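Local coordinates for amidohydrolase (Staphylococcus aureus, PDB 3NUR), which probably hydrolyses a substrate, perhaps a linear amide, with a bound metal ion, as a putative TIM-barrel enzyme of the amidohydrolase family, at residues G163-G168 / D173-I178; A133-N138 / A144-R149; I230-L235 / M249-W254. All blocks are in the same frame, centred on the assembly; numbering follows the deposited sequence.

Contact 1: residues G163-G168 / D173-I178; sequences GRAQDG and DKYDII
D167, K174 and Y175 form a small polar cluster that ties the loop after strand 159-162 of the TIM barrel to the residues that lead into helix 176-185. The contact is therefore local, inside one strand-loop-helix connection. A165 to G168 make a type I beta turn, closed by the bond from G168 N to A165 O (3.1 Å). This turn brings A165 and D167 to face the second segment. Across the contact, the two oxygens of the D167 carboxylate hold different partners. OD1 accepts a very short hydrogen bond from Y175 OH (2.5 Å). It lies at the edge of the tyrosine ring, in the ring plane, and the carboxylate and ring planes are 71° apart. OD2 forms a salt bridge with K174 NZ (2.7 Å), met on its syn side and 16° out of the carboxylate plane. The lysine chain bends at chi3 (-74°), and its CG lies 3.5 Å above one face of the Y175 ring, offset toward the rim. K174 NZ also makes a weak hydrogen bond to Y175 OH. A165 CB packs obliquely against the phenol end, 3.2 Å from Y175 OH and 3.5 Å from Y175 CZ. Y175 also touches P140 and L170, while R164 turns elsewhere to a salt bridge with D227. Y175 is buried as a residue, whereas D167 and K174 are exposed. Two bonds to separate oxygens limit rotation of the D167 carboxylate, and the nearby ammonium probably stabilises its negative charge.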
# COMPACT_ATOMS: atom_id res chain seq x y z
N GLY A 163 0.79 -6.27 6.11
CA GLY A 163 0.31 -7.55 6.60
C GLY A 163 -1.03 -7.50 7.28
O GLY A 163 -1.96 -6.86 6.79
N ARG A 164 -1.12 -8.20 8.40
CA ARG A 164 -2.37 -8.34 9.12
C ARG A 164 -2.15 -8.28 10.63
O ARG A 164 -1.01 -8.18 11.11
CB ARG A 164 -3.09 -9.65 8.67
CG ARG A 164 -2.44 -10.93 9.14
CD ARG A 164 -2.30 -12.00 8.06
NE ARG A 164 -1.36 -11.65 6.98
CZ ARG A 164 -0.05 -11.86 6.99
NH1 ARG A 164 0.69 -11.54 5.94
NH2 ARG A 164 0.54 -12.38 8.07
N ALA A 165 -3.24 -8.36 11.38
CA ALA A 165 -3.16 -8.34 12.82
C ALA A 165 -2.69 -9.71 13.36
O ALA A 165 -2.74 -10.72 12.64
CB ALA A 165 -4.53 -7.99 13.39
N GLN A 166 -2.26 -9.76 14.63
CA GLN A 166 -1.81 -11.01 15.27
C GLN A 166 -2.93 -12.06 15.29
O GLN A 166 -2.64 -13.25 15.29
CB GLN A 166 -1.32 -10.70 16.71
CG GLN A 166 -0.53 -11.81 17.39
CD GLN A 166 -0.05 -11.44 18.78
OE1 GLN A 166 1.12 -11.62 19.12
NE2 GLN A 166 -0.95 -10.93 19.62
N ASP A 167 -4.20 -11.62 15.27
CA ASP A 167 -5.33 -12.55 15.31
C ASP A 167 -6.06 -12.72 13.97
O ASP A 167 -7.15 -13.29 13.93
CB ASP A 167 -6.28 -12.18 16.46
CG ASP A 167 -6.83 -10.76 16.40
OD1 ASP A 167 -6.69 -10.11 15.34
OD2 ASP A 167 -7.36 -10.30 17.42
N GLY A 168 -5.47 -12.25 12.89
CA GLY A 168 -6.06 -12.41 11.57
C GLY A 168 -6.26 -11.16 10.76
O GLY A 168 -5.61 -10.13 10.99
N ASP A 173 -14.62 -7.31 13.44
CA ASP A 173 -15.32 -6.16 14.02
C ASP A 173 -14.43 -5.16 14.78
O ASP A 173 -14.62 -3.95 14.62
CB ASP A 173 -16.47 -6.61 14.93
CG ASP A 173 -17.64 -7.29 14.23
OD1 ASP A 173 -17.89 -6.96 13.05
OD2 ASP A 173 -18.32 -8.12 14.87
N LYS A 174 -13.47 -5.65 15.58
CA LYS A 174 -12.58 -4.82 16.40
C LYS A 174 -11.73 -3.81 15.61
O LYS A 174 -11.28 -2.82 16.19
CB LYS A 174 -11.70 -5.69 17.33
CG LYS A 174 -10.76 -6.63 16.57
CD LYS A 174 -9.94 -7.60 17.42
CE LYS A 174 -8.82 -6.94 18.17
NZ LYS A 174 -7.85 -7.93 18.70
N TYR A 175 -11.52 -4.07 14.28
CA TYR A 175 -10.72 -3.20 13.41
C TYR A 175 -11.55 -2.21 12.62
O TYR A 175 -10.99 -1.32 11.99
CB TYR A 175 -9.78 -4.04 12.50
CG TYR A 175 -8.93 -5.01 13.30
CD1 TYR A 175 -7.92 -4.55 14.14
CD2 TYR A 175 -9.18 -6.38 13.26
CE1 TYR A 175 -7.19 -5.42 14.94
CE2 TYR A 175 -8.43 -7.26 14.03
CZ TYR A 175 -7.44 -6.78 14.88
OH TYR A 175 -6.73 -7.66 15.66
N ASP A 176 -12.90 -2.31 12.70
CA ASP A 176 -13.80 -1.41 11.97
C ASP A 176 -13.44 0.08 12.18
O ASP A 176 -13.46 0.84 11.22
CB ASP A 176 -15.26 -1.66 12.39
CG ASP A 176 -16.24 -0.88 11.54
OD1 ASP A 176 -16.60 -1.37 10.45
OD2 ASP A 176 -16.60 0.22 11.95
N ILE A 177 -13.06 0.46 13.42
CA ILE A 177 -12.68 1.83 13.80
C ILE A 177 -11.58 2.45 12.91
O ILE A 177 -11.59 3.67 12.69
CB ILE A 177 -12.35 1.91 15.32
CG1 ILE A 177 -12.26 3.37 15.84
CG2 ILE A 177 -11.11 1.09 15.70
CD1 ILE A 177 -13.54 4.20 15.67
N ILE A 178 -10.66 1.62 12.40
CA ILE A 178 -9.55 2.09 11.55
C ILE A 178 -10.12 2.60 10.22
O ILE A 178 -9.74 3.69 9.77
CB ILE A 178 -8.45 1.00 11.39
CG1 ILE A 178 -7.80 0.68 12.77
CG2 ILE A 178 -7.39 1.43 10.35
CD1 ILE A 178 -6.90 -0.64 12.82

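Contact 2: residues A133-N138 / A144-R149; sequences ATLPIN and AREFER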
# COMPACT_ATOMS: atom_id res chain seq x y z
N ALA A 133 0.80 7.39 7.32
CA ALA A 133 0.89 6.96 8.72
C ALA A 133 1.29 5.49 8.89
O ALA A 133 0.91 4.65 8.07
CB ALA A 133 -0.44 7.18 9.40
N THR A 134 2.06 5.21 9.95
CA THR A 134 2.43 3.87 10.41
C THR A 134 1.60 3.68 11.68
O THR A 134 1.66 4.52 12.59
CB THR A 134 3.94 3.71 10.59
OG1 THR A 134 4.57 3.98 9.33
CG2 THR A 134 4.33 2.30 11.05
N LEU A 135 0.75 2.65 11.70
CA LEU A 135 -0.23 2.47 12.78
C LEU A 135 -0.05 1.23 13.61
O LEU A 135 0.17 0.17 13.05
CB LEU A 135 -1.66 2.47 12.21
CG LEU A 135 -2.05 3.66 11.32
CD1 LEU A 135 -3.40 3.44 10.70
CD2 LEU A 135 -2.01 4.98 12.10
N PRO A 136 -0.29 1.31 14.94
CA PRO A 136 -0.21 0.10 15.77
C PRO A 136 -1.51 -0.71 15.65
O PRO A 136 -2.35 -0.70 16.54
CB PRO A 136 0.02 0.66 17.17
CG PRO A 136 -0.71 1.99 17.17
CD PRO A 136 -0.60 2.52 15.75
N ILE A 137 -1.70 -1.40 14.51
CA ILE A 137 -2.94 -2.14 14.20
C ILE A 137 -3.42 -3.13 15.27
O ILE A 137 -4.63 -3.36 15.39
CB ILE A 137 -2.93 -2.77 12.78
CG1 ILE A 137 -1.84 -3.87 12.66
CG2 ILE A 137 -2.81 -1.65 11.69
CD1 ILE A 137 -1.83 -4.67 11.36
N ASN A 138 -2.47 -3.70 16.03
CA ASN A 138 -2.77 -4.65 17.10
C ASN A 138 -3.44 -3.98 18.30
O ASN A 138 -3.95 -4.67 19.17
CB ASN A 138 -1.56 -5.49 17.46
CG ASN A 138 -1.20 -6.44 16.34
OD1 ASN A 138 -0.07 -6.44 15.80
ND2 ASN A 138 -2.19 -7.20 15.89
N ALA A 144 -6.48 4.18 15.64
CA ALA A 144 -7.39 5.19 15.11
C ALA A 144 -7.04 6.60 15.64
O ALA A 144 -7.11 7.56 14.89
CB ALA A 144 -8.84 4.84 15.45
N ARG A 145 -6.61 6.71 16.91
CA ARG A 145 -6.20 8.00 17.49
C ARG A 145 -4.87 8.47 16.87
O ARG A 145 -4.72 9.66 16.57
CB ARG A 145 -6.07 7.91 19.03
CG ARG A 145 -7.41 7.71 19.75
CD ARG A 145 -7.34 7.99 21.26
NE ARG A 145 -6.29 7.22 21.92
CZ ARG A 145 -6.46 6.00 22.43
NH1 ARG A 145 -7.65 5.41 22.39
NH2 ARG A 145 -5.44 5.36 22.99
N GLU A 146 -3.94 7.54 16.63
CA GLU A 146 -2.66 7.88 15.97
C GLU A 146 -2.89 8.28 14.51
O GLU A 146 -2.19 9.14 13.99
CB GLU A 146 -1.65 6.73 16.07
CG GLU A 146 -0.27 7.03 15.49
CD GLU A 146 0.51 8.20 16.07
OE1 GLU A 146 0.04 8.82 17.05
OE2 GLU A 146 1.63 8.46 15.58
N PHE A 147 -3.87 7.65 13.86
CA PHE A 147 -4.25 7.97 12.48
C PHE A 147 -4.71 9.44 12.42
O PHE A 147 -4.25 10.20 11.56
CB PHE A 147 -5.40 7.04 12.02
CG PHE A 147 -5.59 6.82 10.53
CD1 PHE A 147 -4.91 7.61 9.60
CD2 PHE A 147 -6.42 5.81 10.07
CE1 PHE A 147 -5.09 7.40 8.22
CE2 PHE A 147 -6.59 5.59 8.70
CZ PHE A 147 -5.92 6.39 7.78
N GLU A 148 -5.62 9.82 13.33
CA GLU A 148 -6.17 11.17 13.43
C GLU A 148 -5.04 12.17 13.69
O GLU A 148 -5.02 13.24 13.07
CB GLU A 148 -7.26 11.24 14.53
CG GLU A 148 -7.97 12.59 14.62
CD GLU A 148 -7.34 13.66 15.51
OE1 GLU A 148 -6.77 13.30 16.57
OE2 GLU A 148 -7.43 14.85 15.15
N ARG A 149 -4.09 11.81 14.60
CA ARG A 149 -2.94 12.67 14.94
C ARG A 149 -2.07 12.90 13.70
O ARG A 149 -1.70 14.03 13.42
CB ARG A 149 -2.11 12.07 16.08
CG ARG A 149 -1.01 13.00 16.57
CD ARG A 149 -0.17 12.37 17.65
NE ARG A 149 0.81 11.42 17.14
CZ ARG A 149 2.06 11.72 16.82
NH1 ARG A 149 2.89 10.78 16.41
NH2 ARG A 149 2.49 12.98 16.90
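L135 and F147 pack the loop after strand 129-131 onto helix 140-152, in a beta-alpha unit of the TIM barrel. The loop segment 133-138 includes an inverse gamma turn centred on P136. No hydrogen bond joins the two segments. Along the helix, E146 comes first and points toward the loop. Its CB is 4.4 Å from P136 CD, and its CG is 4.3 Å from T134 O. The acid group then continues to R149, one turn further along the helix. N115 donates to both E146 OE2 and T134 O, so one amide links the helix and the loop. F147 is the main apolar partner. Its CG stands anti to the backbone N (chi1 -157°), which places the ring beside L135. A133 CB reaches F147 CD1 obliquely at 4.5 Å. L135 CD2 instead lies against the helix backbone, 3.7 Å from F147 N. L135 CD1 sits over one face of the ring in a CH-pi contact, 4.2 Å from the centroid and 25° off the normal. F147 also touches T181 and A182 of helix 176-185. R149 closes the segment and also bridges to D116. In a salt bridge within the helix, R149 grips E146 side-on with two nitrogens: R149 NE bonds to E146 OE1 at 2.7 Å, nearly straight at 172°, and R149 NH1 reaches the syn lone pair of E146 OE2 at 2.8 Å.

Contact 3: residues I230-L235 / M249-W254; sequences IHAIHL and MIIGHW
L235 and M249, a selenomethionine, make the closer of two apolar contacts between helix 223-237 and strand 249-251. L235 CD1 meets the methyl CE of M249 at 3.6 Å and its selenium SE at 3.8 Å. The two side chains cross at about a right angle. M249 bends at its last torsion (chi3 73°), which turns CE toward the leucine. The second contact is looser: A232 CB lies 4.5 Å from I251 CG2. A232 and L235 are three residues apart on the helix, and M249 and I251 are two apart on the strand, so both pairs use the same face of each element. This is helix-on-strand packing in a TIM barrel, where helices cover the outside of the strand ring. F286 of the adjacent strand 286-288 touches A232, M249 and I251, and M249 also rests on I189 and L191 of strand 189-192. Backbone hydrogen bonding holds the strand in its sheet. M249 and I251 pair with strand 286-288, and I250 pairs with strand 189-192.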
# COMPACT_ATOMS: atom_id res chain seq x y z
N ILE A 230 -6.10 -11.74 -0.85
CA ILE A 230 -7.15 -12.41 -0.06
C ILE A 230 -7.63 -11.47 1.05
O ILE A 230 -8.85 -11.34 1.26
CB ILE A 230 -6.64 -13.80 0.43
CG1 ILE A 230 -6.51 -14.78 -0.77
CG2 ILE A 230 -7.52 -14.39 1.56
CD1 ILE A 230 -5.80 -16.14 -0.48
N HIS A 231 -6.70 -10.76 1.71
CA HIS A 231 -6.99 -9.80 2.76
C HIS A 231 -7.89 -8.68 2.20
O HIS A 231 -8.92 -8.38 2.78
CB HIS A 231 -5.68 -9.20 3.30
CG HIS A 231 -5.83 -8.46 4.60
ND1 HIS A 231 -4.72 -8.03 5.29
CD2 HIS A 231 -6.94 -8.14 5.32
CE1 HIS A 231 -5.18 -7.45 6.40
NE2 HIS A 231 -6.51 -7.47 6.44
N ALA A 232 -7.53 -8.11 1.03
CA ALA A 232 -8.35 -7.06 0.44
C ALA A 232 -9.77 -7.58 0.13
O ALA A 232 -10.73 -6.86 0.37
CB ALA A 232 -7.69 -6.49 -0.82
N ILE A 233 -9.91 -8.83 -0.37
CA ILE A 233 -11.23 -9.43 -0.66
C ILE A 233 -12.04 -9.57 0.63
O ILE A 233 -13.22 -9.27 0.62
CB ILE A 233 -11.10 -10.75 -1.46
CG1 ILE A 233 -10.50 -10.46 -2.86
CG2 ILE A 233 -12.49 -11.42 -1.61
CD1 ILE A 233 -9.79 -11.72 -3.48
N HIS A 234 -11.40 -9.99 1.75
CA HIS A 234 -12.09 -10.07 3.04
C HIS A 234 -12.74 -8.72 3.38
O HIS A 234 -13.87 -8.67 3.85
CB HIS A 234 -11.08 -10.41 4.15
CG HIS A 234 -10.94 -11.87 4.42
ND1 HIS A 234 -11.50 -12.45 5.55
CD2 HIS A 234 -10.29 -12.83 3.71
CE1 HIS A 234 -11.18 -13.74 5.49
NE2 HIS A 234 -10.46 -14.01 4.40
N LEU A 235 -12.00 -7.62 3.14
CA LEU A 235 -12.48 -6.27 3.45
C LEU A 235 -13.73 -5.92 2.65
O LEU A 235 -14.70 -5.44 3.22
CB LEU A 235 -11.36 -5.23 3.22
CG LEU A 235 -10.03 -5.46 4.00
CD1 LEU A 235 -9.06 -4.30 3.75
CD2 LEU A 235 -10.26 -5.61 5.50
N MSE A 249 -9.09 2.44 -0.88
CA MSE A 249 -7.89 1.73 -0.50
C MSE A 249 -6.95 1.62 -1.67
O MSE A 249 -7.40 1.79 -2.81
CB MSE A 249 -8.23 0.41 0.16
CG MSE A 249 -8.73 0.74 1.59
SE MSE A 249 -9.13 -0.71 2.51
CE MSE A 249 -7.26 -1.31 2.82
N ILE A 250 -5.65 1.43 -1.41
CA ILE A 250 -4.65 1.28 -2.46
C ILE A 250 -3.95 -0.08 -2.27
O ILE A 250 -3.64 -0.48 -1.15
CB ILE A 250 -3.60 2.43 -2.48
CG1 ILE A 250 -4.28 3.83 -2.33
CG2 ILE A 250 -2.76 2.36 -3.77
CD1 ILE A 250 -3.30 4.96 -1.94
N ILE A 251 -3.72 -0.79 -3.38
CA ILE A 251 -2.98 -2.05 -3.39
C ILE A 251 -1.96 -2.01 -4.50
O ILE A 251 -2.22 -1.47 -5.56
CB ILE A 251 -3.87 -3.31 -3.46
CG1 ILE A 251 -4.85 -3.26 -4.68
CG2 ILE A 251 -4.57 -3.57 -2.09
CD1 ILE A 251 -5.77 -4.54 -4.82
N GLY A 252 -0.80 -2.59 -4.23
CA GLY A 252 0.32 -2.63 -5.15
C GLY A 252 0.40 -3.90 -5.95
O GLY A 252 -0.58 -4.65 -6.05
N HIS A 253 1.58 -4.14 -6.55
CA HIS A 253 1.88 -5.33 -7.35
C HIS A 253 0.77 -5.68 -8.32
O HIS A 253 0.39 -6.86 -8.48
CB HIS A 253 2.30 -6.50 -6.43
CG HIS A 253 3.33 -6.04 -5.43
ND1 HIS A 253 2.96 -5.59 -4.17
CD2 HIS A 253 4.66 -5.87 -5.59
CE1 HIS A 253 4.08 -5.17 -3.60
NE2 HIS A 253 5.13 -5.34 -4.41
N TRP A 254 0.29 -4.63 -9.04
CA TRP A 254 -0.75 -4.73 -10.06
C TRP A 254 -2.09 -5.30 -9.55
O TRP A 254 -2.87 -5.87 -10.33
CB TRP A 254 -0.21 -5.51 -11.29
CG TRP A 254 0.89 -4.81 -12.04
CD1 TRP A 254 2.16 -5.27 -12.25
CD2 TRP A 254 0.80 -3.54 -12.72
NE1 TRP A 254 2.87 -4.36 -13.01
CE2 TRP A 254 2.05 -3.31 -13.33
CE3 TRP A 254 -0.23 -2.61 -12.91
CZ2 TRP A 254 2.31 -2.17 -14.11
CZ3 TRP A 254 0.04 -1.45 -13.63
CH2 TRP A 254 1.29 -1.24 -14.21

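In the fold
Contacts 2 and 3 are buried, while contact 1 is partly exposed. The centre of contact 3 is about 8 Å from the centre of the chain, those of contacts 2 and 1 about 15 and 16 Å. The chemistry goes with burial rather than with depth: the partly exposed contact 1 joins its segments mainly by charge and hydrogen bonds, whereas contacts 2 and 3 join theirs by apolar packing. Contacts 1 and 2 each tie a loop to the helix after it; contact 3 sets a helix on a strand. Contacts 1 and 2 touch, with Y175 CE1 3.3 Å from I137 O. Contact 1 also meets contact 3 through G163 and H231. Contacts 2 and 3 do not touch.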